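Local coordinates for protein leucine aminopeptidase 2, chloroplastic (Streptomyces sp. BC16019, PDB 5LHJ) that is a manganese-binding M17-family metalloaminopeptidase of bottromycin maturation that probably removes unsubstituted N-terminal amino acids from peptides, at residues G42-A47 and V80-A85; A91-A96 and R129-G134; L110-A115 and V157-P162; A135-Y140 and A176-R181. One frame throughout, in Å; residues are numbered along the deposited sequence.

Interaction 1: residues G42-A47 and V80-A85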
loop_
_atom_site.group_PDB
_atom_site.type_symbol
_atom_site.label_atom_id
_atom_site.label_comp_id
_atom_site.label_asym_id
_atom_site.label_seq_id
_atom_site.Cartn_x
_atom_site.Cartn_y
_atom_site.Cartn_z
ATOM N N GLY A 42 -7.732 -26.842 -44.960
ATOM C CA GLY A 42 -8.034 -25.422 -44.790
ATOM C C GLY A 42 -9.297 -25.032 -45.534
ATOM O O GLY A 42 -9.452 -25.378 -46.700
ATOM N N ARG A 43 -10.196 -24.317 -44.862
ATOM C CA ARG A 43 -11.472 -23.915 -45.438
ATOM C C ARG A 43 -11.712 -22.427 -45.226
ATOM O O ARG A 43 -11.799 -21.982 -44.092
ATOM C CB ARG A 43 -12.609 -24.700 -44.777
ATOM C CG ARG A 43 -12.524 -26.212 -44.930
ATOM C CD ARG A 43 -12.730 -26.589 -46.379
ATOM N NE ARG A 43 -12.797 -28.027 -46.593
ATOM C CZ ARG A 43 -13.089 -28.592 -47.772
ATOM N NH1 ARG A 43 -13.356 -27.847 -48.856
ATOM N NH2 ARG A 43 -13.134 -29.919 -47.871
ATOM N N HIS A 44 -11.815 -21.668 -46.315
ATOM C CA HIS A 44 -12.275 -20.282 -46.241
ATOM C C HIS A 44 -13.787 -20.261 -46.139
ATOM O O HIS A 44 -14.455 -21.243 -46.454
ATOM C CB HIS A 44 -11.812 -19.462 -47.454
ATOM C CG HIS A 44 -10.351 -19.129 -47.437
ATOM N ND1 HIS A 44 -9.798 -18.275 -46.506
ATOM C CD2 HIS A 44 -9.327 -19.542 -48.223
ATOM C CE1 HIS A 44 -8.498 -18.170 -46.725
ATOM N NE2 HIS A 44 -8.188 -18.924 -47.767
ATOM N N THR A 45 -14.330 -19.127 -45.707
ATOM C CA THR A 45 -15.772 -19.004 -45.523
ATOM C C THR A 45 -16.421 -19.254 -46.882
ATOM O O THR A 45 -15.904 -18.812 -47.909
ATOM C CB THR A 45 -16.167 -17.615 -44.988
ATOM O OG1 THR A 45 -15.729 -16.616 -45.904
ATOM C CG2 THR A 45 -15.543 -17.337 -43.617
ATOM N N GLY A 46 -17.501 -20.029 -46.881
ATOM C CA GLY A 46 -18.205 -20.406 -48.108
ATOM C C GLY A 46 -17.781 -21.719 -48.750
ATOM O O GLY A 46 -18.482 -22.207 -49.636
ATOM N N ALA A 47 -16.651 -22.292 -48.323
ATOM C CA ALA A 47 -16.131 -23.540 -48.905
ATOM C C ALA A 47 -16.946 -24.736 -48.424
ATOM O O ALA A 47 -17.457 -24.730 -47.305
ATOM C CB ALA A 47 -14.659 -23.725 -48.559
ATOM N N VAL A 80 -10.513 -26.931 -40.864
ATOM C CA VAL A 80 -9.858 -25.853 -40.122
ATOM C C VAL A 80 -10.196 -24.524 -40.778
ATOM O O VAL A 80 -9.936 -24.327 -41.968
ATOM C CB VAL A 80 -8.333 -26.046 -40.081
ATOM C CG1 VAL A 80 -7.677 -24.980 -39.207
ATOM C CG2 VAL A 80 -7.998 -27.450 -39.595
ATOM N N GLY A 81 -10.778 -23.617 -40.004
ATOM C CA GLY A 81 -11.216 -22.335 -40.530
ATOM C C GLY A 81 -10.081 -21.389 -40.893
ATOM O O GLY A 81 -9.110 -21.259 -40.152
ATOM N N LEU A 82 -10.212 -20.737 -42.044
ATOM C CA LEU A 82 -9.290 -19.686 -42.487
ATOM C C LEU A 82 -9.993 -18.336 -42.693
ATOM O O LEU A 82 -9.378 -17.383 -43.184
ATOM C CB LEU A 82 -8.600 -20.113 -43.785
ATOM C CG LEU A 82 -7.699 -21.358 -43.700
ATOM C CD1 LEU A 82 -7.355 -21.846 -45.092
ATOM C CD2 LEU A 82 -6.425 -21.079 -42.917
ATOM N N GLY A 83 -11.264 -18.244 -42.301
ATOM C CA GLY A 83 -12.026 -17.006 -42.451
ATOM C C GLY A 83 -12.251 -16.616 -43.902
ATOM O O GLY A 83 -11.981 -17.408 -44.813
ATOM N N PRO A 84 -12.749 -15.390 -44.133
ATOM C CA PRO A 84 -12.953 -14.915 -45.504
ATOM C C PRO A 84 -11.662 -14.871 -46.309
ATOM O O PRO A 84 -10.633 -14.409 -45.809
ATOM C CB PRO A 84 -13.523 -13.506 -45.308
ATOM C CG PRO A 84 -14.157 -13.542 -43.955
ATOM C CD PRO A 84 -13.239 -14.419 -43.142
ATOM N N ALA A 85 -11.716 -15.357 -47.547
ATOM C CA ALA A 85 -10.542 -15.375 -48.415
ATOM C C ALA A 85 -9.924 -13.979 -48.550
ATOM O O ALA A 85 -8.706 -13.836 -48.502
ATOM C CB ALA A 85 -10.901 -15.943 -49.779
HETATM O O HOH W 1 -14.099 -16.681 -48.537
#
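His44 drives its side chain across residues 82-85, with its CB already 3.3 Å from Gly83 O. CG stands beside the backbone N, anti to the carbonyl carbon (chi1 -73°), and the ring beyond it lies between Leu82 and Ala85. Ala85 CA covers one face, 3.9 Å from CG, in a CH-pi contact offset toward the rim. ND1 then donates to Gly83 O at 2.9 Å; the oxygen lies in the ring plane, while the donor stands above the plane of the carbonyl. CE1 comes within 3.5 Å of Leu82 CB, and NE2 ends 4.0 Å from Leu82 CD1, which lies over the opposite ring face in a second CH-pi contact. The contact lies where two neighbouring parallel strands, 38-43 and 76-81, run out into loops from the central sheet of the macro-domain-like N-terminal part. The strand pairing itself is carried by Arg43 N to Val80 O and by Leu82 N to Arg43 O, both 2.9 Å. Gly83 O also accepts Thr45 N at 3.0 Å, from the face of its carbonyl opposite to His44, so two donors grip one oxygen. A water accepts from Ala85 N and donates to Thr45 O.

Interaction 2: residues A91-A96 and R129-G134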
loop_
_atom_site.group_PDB
_atom_site.type_symbol
_atom_site.label_atom_id
_atom_site.label_comp_id
_atom_site.label_asym_id
_atom_site.label_seq_id
_atom_site.Cartn_x
_atom_site.Cartn_y
_atom_site.Cartn_z
ATOM N N ALA A 91 -0.658 -14.468 -40.923
ATOM C CA ALA A 91 -0.959 -14.753 -39.517
ATOM C C ALA A 91 -2.170 -15.689 -39.363
ATOM O O ALA A 91 -2.214 -16.498 -38.440
ATOM C CB ALA A 91 -1.185 -13.455 -38.739
ATOM N N THR A 92 -3.152 -15.558 -40.257
ATOM C CA THR A 92 -4.281 -16.479 -40.307
ATOM C C THR A 92 -3.803 -17.916 -40.486
ATOM O O THR A 92 -4.257 -18.818 -39.780
ATOM C CB THR A 92 -5.245 -16.151 -41.460
ATOM O OG1 THR A 92 -5.526 -14.741 -41.475
ATOM C CG2 THR A 92 -6.551 -16.924 -41.309
ATOM N N PHE A 93 -2.886 -18.119 -41.433
ATOM C CA PHE A 93 -2.333 -19.454 -41.697
ATOM C C PHE A 93 -1.483 -19.987 -40.553
ATOM O O PHE A 93 -1.536 -21.172 -40.226
ATOM C CB PHE A 93 -1.562 -19.462 -43.024
ATOM C CG PHE A 93 -2.469 -19.451 -44.211
ATOM C CD1 PHE A 93 -2.908 -18.252 -44.752
ATOM C CD2 PHE A 93 -2.936 -20.639 -44.757
ATOM C CE1 PHE A 93 -3.787 -18.236 -45.826
ATOM C CE2 PHE A 93 -3.812 -20.634 -45.833
ATOM C CZ PHE A 93 -4.236 -19.430 -46.368
ATOM N N ARG A 94 -0.709 -19.106 -39.936
ATOM C CA ARG A 94 0.128 -19.479 -38.809
ATOM C C ARG A 94 -0.755 -19.958 -37.653
ATOM O O ARG A 94 -0.543 -21.034 -37.085
ATOM C CB ARG A 94 1.013 -18.277 -38.408
ATOM C CG ARG A 94 2.264 -18.643 -37.663
ATOM C CD ARG A 94 3.119 -17.432 -37.338
ATOM N NE ARG A 94 3.836 -16.883 -38.492
ATOM C CZ ARG A 94 3.555 -15.741 -39.130
ATOM N NH1 ARG A 94 2.537 -14.935 -38.773
ATOM N NH2 ARG A 94 4.320 -15.389 -40.149
ATOM N N ALA A 95 -1.783 -19.170 -37.339
ATOM C CA ALA A 95 -2.745 -19.519 -36.286
ATOM C C ALA A 95 -3.551 -20.791 -36.585
ATOM O O ALA A 95 -3.803 -21.586 -35.680
ATOM C CB ALA A 95 -3.689 -18.347 -36.016
ATOM N N ALA A 96 -3.981 -20.973 -37.836
ATOM C CA ALA A 96 -4.711 -22.187 -38.231
ATOM C C ALA A 96 -3.861 -23.444 -38.096
ATOM O O ALA A 96 -4.360 -24.491 -37.694
ATOM C CB ALA A 96 -5.253 -22.071 -39.652
ATOM N N ARG A 129 5.319 -21.094 -45.670
ATOM C CA ARG A 129 6.213 -20.650 -44.593
ATOM C C ARG A 129 5.448 -20.488 -43.274
ATOM O O ARG A 129 5.897 -20.969 -42.218
ATOM C CB ARG A 129 6.906 -19.342 -44.990
ATOM C CG ARG A 129 8.045 -18.912 -44.066
ATOM C CD ARG A 129 8.695 -17.597 -44.510
ATOM N NE ARG A 129 9.161 -17.692 -45.888
ATOM C CZ ARG A 129 8.601 -17.121 -46.970
ATOM N NH1 ARG A 129 7.535 -16.311 -46.895
ATOM N NH2 ARG A 129 9.134 -17.349 -48.171
ATOM N N ALA A 130 4.281 -19.852 -43.350
ATOM C CA ALA A 130 3.449 -19.601 -42.171
ATOM C C ALA A 130 2.881 -20.883 -41.553
ATOM O O ALA A 130 2.864 -21.033 -40.332
ATOM C CB ALA A 130 2.326 -18.629 -42.501
ATOM N N VAL A 131 2.411 -21.806 -42.395
ATOM C CA VAL A 131 1.888 -23.084 -41.914
ATOM C C VAL A 131 2.989 -23.892 -41.221
ATOM O O VAL A 131 2.765 -24.454 -40.149
ATOM C CB VAL A 131 1.221 -23.887 -43.048
ATOM C CG1 VAL A 131 0.873 -25.304 -42.610
ATOM C CG2 VAL A 131 -0.049 -23.170 -43.519
ATOM N N ALA A 132 4.176 -23.946 -41.825
ATOM C CA ALA A 132 5.304 -24.653 -41.208
ATOM C C ALA A 132 5.656 -24.048 -39.846
ATOM O O ALA A 132 5.871 -24.785 -38.868
ATOM C CB ALA A 132 6.521 -24.631 -42.125
ATOM N N GLU A 133 5.699 -22.718 -39.784
ATOM C CA GLU A 133 5.979 -22.024 -38.521
ATOM C C GLU A 133 4.937 -22.330 -37.465
ATOM O O GLU A 133 5.270 -22.661 -36.322
ATOM C CB GLU A 133 6.034 -20.504 -38.708
ATOM C CG GLU A 133 7.297 -20.011 -39.365
ATOM C CD GLU A 133 7.372 -18.492 -39.480
ATOM O OE1 GLU A 133 6.590 -17.774 -38.792
ATOM O OE2 GLU A 133 8.253 -18.022 -40.242
ATOM N N GLY A 134 3.667 -22.206 -37.844
ATOM C CA GLY A 134 2.562 -22.382 -36.886
ATOM C C GLY A 134 2.507 -23.790 -36.322
ATOM O O GLY A 134 2.155 -23.982 -35.152
HETATM O O HOH W 2 6.298 -16.548 -41.859
#
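The guanidinium of Arg94 carries Ala130 CB about 4.3 Å above its plane, displaced toward the rim. At its edge lie Glu133 OE1, somewhat tilted from the plane, and, squarely in plane, a bound water. The Phe93 ring is approached obliquely by Val131 CG2, 4.0 Å from CD2. Arg94 and Glu133 run side by side and point the same way, their flat groups turned 29° against each other. A bend at chi3 (-74°) sets NE of Arg94 2.9 Å from Glu133 OE1, giving a salt bridge that meets the oxygen on its anti side and out of the carboxylate plane. The water accepts from Arg94 NH2 and donates weakly to Glu133 OE2, so OE2 is linked to the same arginine through a weak water bridge.

Helices 90-102 and 124-139 are neighbours on one face of the N-terminal sheet, each belonging to a beta-alpha-beta crossover that leads into the next parallel strand. Their local axes cross at -34° and approach to 7.2 Å, a tight fit made possible by small residues. Gly134 CA sits 3.4 Å from Arg94 O, and Arg94 CA lies 3.5 Å from Ala130 O, both as CA-H...O contacts. Phe93 CB meets Ala130 CB at 4.0 Å, and Val131 also touches Leu112 of the sheet. Both charged groups are buried; Arg487 forms a long, weak ion pair with Glu133 OE1 and would probably help keep the carboxylate ionised, while Arg94 NH2 also makes a weak bond to Arg406 O.

Interaction 3: residues L110-A115 and V157-P162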
loop_
_atom_site.group_PDB
_atom_site.type_symbol
_atom_site.label_atom_id
_atom_site.label_comp_id
_atom_site.label_asym_id
_atom_site.label_seq_id
_atom_site.Cartn_x
_atom_site.Cartn_y
_atom_site.Cartn_z
ATOM N N LEU A 110 0.466 -36.476 -38.798
ATOM C CA LEU A 110 -0.427 -35.387 -39.194
ATOM C C LEU A 110 0.060 -34.758 -40.496
ATOM O O LEU A 110 1.228 -34.394 -40.600
ATOM C CB LEU A 110 -0.475 -34.312 -38.095
ATOM C CG LEU A 110 -1.130 -32.970 -38.440
ATOM C CD1 LEU A 110 -2.610 -33.147 -38.737
ATOM C CD2 LEU A 110 -0.899 -31.987 -37.300
ATOM N N ARG A 111 -0.821 -34.646 -41.486
ATOM C CA ARG A 111 -0.513 -33.926 -42.721
ATOM C C ARG A 111 -1.365 -32.664 -42.760
ATOM O O ARG A 111 -2.591 -32.751 -42.727
ATOM C CB ARG A 111 -0.789 -34.776 -43.970
ATOM C CG ARG A 111 -0.204 -34.145 -45.225
ATOM C CD ARG A 111 -0.500 -34.934 -46.485
ATOM N NE ARG A 111 -1.872 -34.728 -46.965
ATOM C CZ ARG A 111 -2.775 -35.684 -47.194
ATOM N NH1 ARG A 111 -2.508 -36.982 -47.012
ATOM N NH2 ARG A 111 -3.980 -35.341 -47.638
ATOM N N LEU A 112 -0.706 -31.504 -42.801
ATOM C CA LEU A 112 -1.379 -30.223 -42.954
ATOM C C LEU A 112 -1.473 -29.881 -44.437
ATOM O O LEU A 112 -0.441 -29.690 -45.097
ATOM C CB LEU A 112 -0.587 -29.118 -42.234
ATOM C CG LEU A 112 -0.288 -29.414 -40.762
ATOM C CD1 LEU A 112 0.645 -28.363 -40.188
ATOM C CD2 LEU A 112 -1.574 -29.506 -39.973
ATOM N N ASP A 113 -2.699 -29.817 -44.954
ATOM C CA ASP A 113 -2.948 -29.349 -46.321
ATOM C C ASP A 113 -3.323 -27.867 -46.381
ATOM O O ASP A 113 -3.696 -27.375 -47.443
ATOM C CB ASP A 113 -4.052 -30.195 -46.980
ATOM C CG ASP A 113 -3.623 -31.636 -47.252
ATOM O OD1 ASP A 113 -2.469 -32.019 -46.969
ATOM O OD2 ASP A 113 -4.456 -32.412 -47.764
ATOM N N LEU A 114 -3.174 -27.140 -45.272
ATOM C CA LEU A 114 -3.659 -25.760 -45.174
ATOM C C LEU A 114 -3.069 -24.816 -46.219
ATOM O O LEU A 114 -3.771 -23.942 -46.726
ATOM C CB LEU A 114 -3.367 -25.176 -43.775
ATOM C CG LEU A 114 -3.895 -25.912 -42.544
ATOM C CD1 LEU A 114 -3.431 -25.171 -41.296
ATOM C CD2 LEU A 114 -5.405 -26.063 -42.517
ATOM N N ALA A 115 -1.784 -24.977 -46.533
ATOM C CA ALA A 115 -1.111 -24.072 -47.480
ATOM C C ALA A 115 -1.578 -24.266 -48.931
ATOM O O ALA A 115 -1.260 -23.436 -49.788
ATOM C CB ALA A 115 0.405 -24.213 -47.385
ATOM N N VAL A 157 4.891 -34.489 -38.408
ATOM C CA VAL A 157 4.034 -33.462 -38.997
ATOM C C VAL A 157 4.569 -33.145 -40.389
ATOM O O VAL A 157 5.753 -32.847 -40.550
ATOM C CB VAL A 157 3.985 -32.184 -38.150
ATOM C CG1 VAL A 157 3.141 -31.107 -38.835
ATOM C CG2 VAL A 157 3.443 -32.506 -36.764
ATOM N N ILE A 158 3.685 -33.221 -41.379
ATOM C CA ILE A 158 4.025 -33.045 -42.782
ATOM C C ILE A 158 3.256 -31.841 -43.304
ATOM O O ILE A 158 2.057 -31.731 -43.056
ATOM C CB ILE A 158 3.640 -34.308 -43.585
ATOM C CG1 ILE A 158 4.446 -35.509 -43.080
ATOM C CG2 ILE A 158 3.806 -34.078 -45.083
ATOM C CD1 ILE A 158 4.054 -36.831 -43.720
ATOM N N VAL A 159 3.937 -30.939 -44.006
ATOM C CA VAL A 159 3.287 -29.787 -44.618
ATOM C C VAL A 159 3.233 -30.039 -46.123
ATOM O O VAL A 159 4.289 -30.148 -46.762
ATOM C CB VAL A 159 4.042 -28.474 -44.323
ATOM C CG1 VAL A 159 3.318 -27.278 -44.943
ATOM C CG2 VAL A 159 4.175 -28.264 -42.818
ATOM N N ALA A 160 2.017 -30.151 -46.666
ATOM C CA ALA A 160 1.806 -30.386 -48.102
ATOM C C ALA A 160 1.857 -29.072 -48.883
ATOM O O ALA A 160 1.118 -28.131 -48.584
ATOM C CB ALA A 160 0.482 -31.102 -48.343
ATOM N N THR A 161 2.752 -29.008 -49.865
ATOM C CA THR A 161 2.929 -27.840 -50.729
ATOM C C THR A 161 4.107 -28.117 -51.660
ATOM O O THR A 161 5.044 -28.800 -51.254
ATOM C CB THR A 161 3.221 -26.532 -49.947
ATOM O OG1 THR A 161 3.513 -25.455 -50.850
ATOM C CG2 THR A 161 4.392 -26.696 -48.968
ATOM N N PRO A 162 4.067 -27.591 -52.902
ATOM C CA PRO A 162 5.303 -27.587 -53.709
ATOM C C PRO A 162 6.390 -26.610 -53.215
ATOM O O PRO A 162 7.529 -26.711 -53.669
ATOM C CB PRO A 162 4.811 -27.186 -55.110
ATOM C CG PRO A 162 3.523 -26.483 -54.883
ATOM C CD PRO A 162 2.912 -27.038 -53.634
HETATM O O HOH W 3 -0.129 -27.245 -46.284
HETATM O O HOH W 4 1.389 -23.903 -51.169
#
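Arg111 and Ile158 cross obliquely on one face of the sheet, Arg111 CG touching Ile158 CG2 at 4.0 Å. On the other face the Leu112 and Val157 side chains cross at a slant, Leu112 CD1 touching Val157 CG1 at 3.9 Å. Leu112 also reaches Val159 more loosely, and helix 124-139 packs against this side through Val131 and Ala135.

The backbones behind these side chains form parallel strands, 109-112 and the outermost 156-159, whose short segments are inclined at 21° to each other. Three bonds form the ladder: Ile158 N to Leu110 O, Leu112 N to Ile158 O and Ala160 N to Leu112 O, the last 3.0 Å long and nearly straight at 171°.

On the Arg111 face, Arg111 and Asp113, just past the strand end, pair. The chain of Arg111 bends at chi3 (78°), and its NE and NH2 grip Asp113 side-on, one nitrogen to each oxygen and both on syn lone pairs. NE to OD1 is 2.8 Å, close to the guanidinium plane. OD1 also lies 3.4 Å from Ala160 CB, which places this pair beside the second segment.

Beyond the ladder the chains separate, and water takes over. One water donates to Leu112 O, at 2.7 Å, and to Ala160 O, while accepting from Ala115 N. A second joins Ala115 O to Thr161 OG1, whose other partner is Glu163 N. The chemistry is thus divided: apolar contact toward the helices, a charge pair probably largely balanced within segment 110-115 on the other side, and ordered water satisfying backbone atoms where direct pairing stops.

Interaction 4: residues A135-Y140 and A176-R181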
loop_
_atom_site.group_PDB
_atom_site.type_symbol
_atom_site.label_atom_id
_atom_site.label_comp_id
_atom_site.label_asym_id
_atom_site.label_seq_id
_atom_site.Cartn_x
_atom_site.Cartn_y
_atom_site.Cartn_z
ATOM N N ALA A 135 2.856 -24.774 -37.155
ATOM C CA ALA A 135 2.878 -26.175 -36.738
ATOM C C ALA A 135 3.910 -26.416 -35.641
ATOM O O ALA A 135 3.592 -27.010 -34.611
ATOM C CB ALA A 135 3.158 -27.078 -37.921
ATOM N N VAL A 136 5.137 -25.942 -35.859
ATOM C CA VAL A 136 6.202 -26.095 -34.870
ATOM C C VAL A 136 5.891 -25.289 -33.609
ATOM O O VAL A 136 6.004 -25.798 -32.486
ATOM C CB VAL A 136 7.575 -25.680 -35.441
ATOM C CG1 VAL A 136 8.661 -25.702 -34.365
ATOM C CG2 VAL A 136 7.948 -26.583 -36.601
ATOM N N LEU A 137 5.491 -24.036 -33.797
ATOM C CA LEU A 137 5.182 -23.163 -32.656
ATOM C C LEU A 137 4.009 -23.685 -31.822
ATOM O O LEU A 137 4.024 -23.577 -30.582
ATOM C CB LEU A 137 4.913 -21.736 -33.139
ATOM C CG LEU A 137 6.091 -21.033 -33.804
ATOM C CD1 LEU A 137 5.623 -19.695 -34.362
ATOM C CD2 LEU A 137 7.260 -20.874 -32.851
ATOM N N GLY A 138 3.001 -24.253 -32.489
ATOM C CA GLY A 138 1.821 -24.807 -31.815
ATOM C C GLY A 138 2.038 -26.133 -31.101
ATOM O O GLY A 138 1.319 -26.444 -30.133
ATOM N N LEU A 139 3.027 -26.904 -31.561
ATOM C CA LEU A 139 3.407 -28.170 -30.921
ATOM C C LEU A 139 4.325 -28.022 -29.715
ATOM O O LEU A 139 4.507 -28.974 -28.952
ATOM C CB LEU A 139 4.097 -29.091 -31.910
ATOM C CG LEU A 139 3.173 -29.860 -32.836
ATOM C CD1 LEU A 139 4.018 -30.594 -33.869
ATOM C CD2 LEU A 139 2.284 -30.823 -32.039
ATOM N N TYR A 140 4.905 -26.844 -29.554
ATOM C CA TYR A 140 5.852 -26.587 -28.484
ATOM C C TYR A 140 5.326 -26.980 -27.103
ATOM O O TYR A 140 4.204 -26.647 -26.747
ATOM C CB TYR A 140 6.249 -25.106 -28.477
ATOM C CG TYR A 140 7.230 -24.771 -27.387
ATOM C CD1 TYR A 140 8.575 -25.052 -27.547
ATOM C CD2 TYR A 140 6.805 -24.223 -26.174
ATOM C CE1 TYR A 140 9.483 -24.782 -26.544
ATOM C CE2 TYR A 140 7.702 -23.940 -25.165
ATOM C CZ TYR A 140 9.052 -24.233 -25.354
ATOM O OH TYR A 140 9.961 -23.969 -24.371
ATOM N N ALA A 176 14.197 -21.918 -34.126
ATOM C CA ALA A 176 14.973 -20.874 -33.423
ATOM C C ALA A 176 14.104 -20.211 -32.339
ATOM O O ALA A 176 14.554 -19.985 -31.220
ATOM C CB ALA A 176 15.480 -19.837 -34.406
ATOM N N THR A 177 12.854 -19.917 -32.674
ATOM C CA THR A 177 11.927 -19.345 -31.690
ATOM C C THR A 177 11.784 -20.276 -30.478
ATOM O O THR A 177 11.823 -19.830 -29.332
ATOM C CB THR A 177 10.549 -19.057 -32.320
ATOM O OG1 THR A 177 10.703 -18.162 -33.426
ATOM C CG2 THR A 177 9.592 -18.418 -31.325
ATOM N N CYS A 178 11.641 -21.576 -30.730
ATOM C CA CYS A 178 11.472 -22.543 -29.639
ATOM C C CYS A 178 12.739 -22.717 -28.777
ATOM O O CYS A 178 12.640 -23.008 -27.581
ATOM C CB CYS A 178 10.964 -23.883 -30.200
ATOM S SG CYS A 178 9.254 -23.812 -30.832
ATOM N N LEU A 179 13.916 -22.523 -29.375
ATOM C CA LEU A 179 15.170 -22.471 -28.615
ATOM C C LEU A 179 15.102 -21.314 -27.598
ATOM O O LEU A 179 15.410 -21.483 -26.416
ATOM C CB LEU A 179 16.376 -22.289 -29.537
ATOM C CG LEU A 179 17.719 -21.945 -28.902
ATOM C CD1 LEU A 179 18.125 -23.019 -27.898
ATOM C CD2 LEU A 179 18.769 -21.771 -29.987
ATOM N N ALA A 180 14.699 -20.141 -28.073
ATOM C CA ALA A 180 14.547 -18.993 -27.173
ATOM C C ALA A 180 13.507 -19.287 -26.077
ATOM O O ALA A 180 13.740 -18.946 -24.918
ATOM C CB ALA A 180 14.197 -17.733 -27.933
ATOM N N ARG A 181 12.382 -19.917 -26.442
ATOM C CA ARG A 181 11.359 -20.301 -25.449
ATOM C C ARG A 181 11.944 -21.213 -24.364
ATOM O O ARG A 181 11.706 -21.016 -23.168
ATOM C CB ARG A 181 10.169 -21.004 -26.105
ATOM C CG ARG A 181 9.335 -20.139 -27.016
ATOM C CD ARG A 181 8.199 -20.919 -27.657
ATOM N NE ARG A 181 7.335 -20.090 -28.496
ATOM C CZ ARG A 181 6.279 -20.536 -29.168
ATOM N NH1 ARG A 181 5.955 -21.832 -29.145
ATOM N NH2 ARG A 181 5.528 -19.691 -29.873
#
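Arg181 makes the polar link, its NH1 donating to Leu137 O at 3.0 Å. The carbonyl oxygen lies in the guanidinium plane and is met on a lone pair. The side chain is extended from CG to NE, and its other nitrogens also find carbonyls, NE that of Thr482 and NH2 that of Glu476, so three backbone oxygens fix the rotation of the buried group. The phenol OH of Tyr140 bonds to Asp182 and Asn185.

Aromatic contacts come from Tyr140, whose CG, anti to the backbone N (chi1 180°), lies 3.7 Å from Arg181 NH1. Arg181 CD sits over the centre of the ring in a CH-pi contact, while ring and guanidinium planes stand 76° apart. Cys178 SG approaches obliquely, 3.6 Å from Tyr140 CD1, as a sulfur-aromatic contact.

Among apolar contacts, the Leu137 and Thr177 side chains cross at about a right angle, Leu137 CD2 meeting Thr177 CG2 at 3.7 Å. Val136 CG1 touches Cys178 SG at 4.1 Å. Packing over a guanidinium face is added by Leu137 CD2, 3.6 Å from Arg181 NH2.

Helix 124-139 of the N-terminal part is joined here near its C-terminal end to helix 164-185, the long helix that, as in other M17 aminopeptidases, leads into the catalytic domain.

Interactions 1, 2 and 3 build one layered unit around the N-terminal sheet. Interaction 1 joins the ends of strands 38-43 and 76-81, and Leu82 CD1 packs 3.8 Å from Phe93 CE2 of interaction 2. Leu114, in segment 110-115, touches both these contacts, its CD2 lying 3.5 Å from Gly42 N. Interactions 2 and 3 have centres about 11 Å apart and alternate along the chain. Interaction 4 continues helix 124-139, its centre about 12 Å from that of interaction 2, and reaches interaction 3 through Leu139 CD1 and Val157 CG2, 3.5 Å apart. All four contacts lie away from the manganese-binding residues; interaction 4 connects this layered unit to the helix entering the catalytic domain.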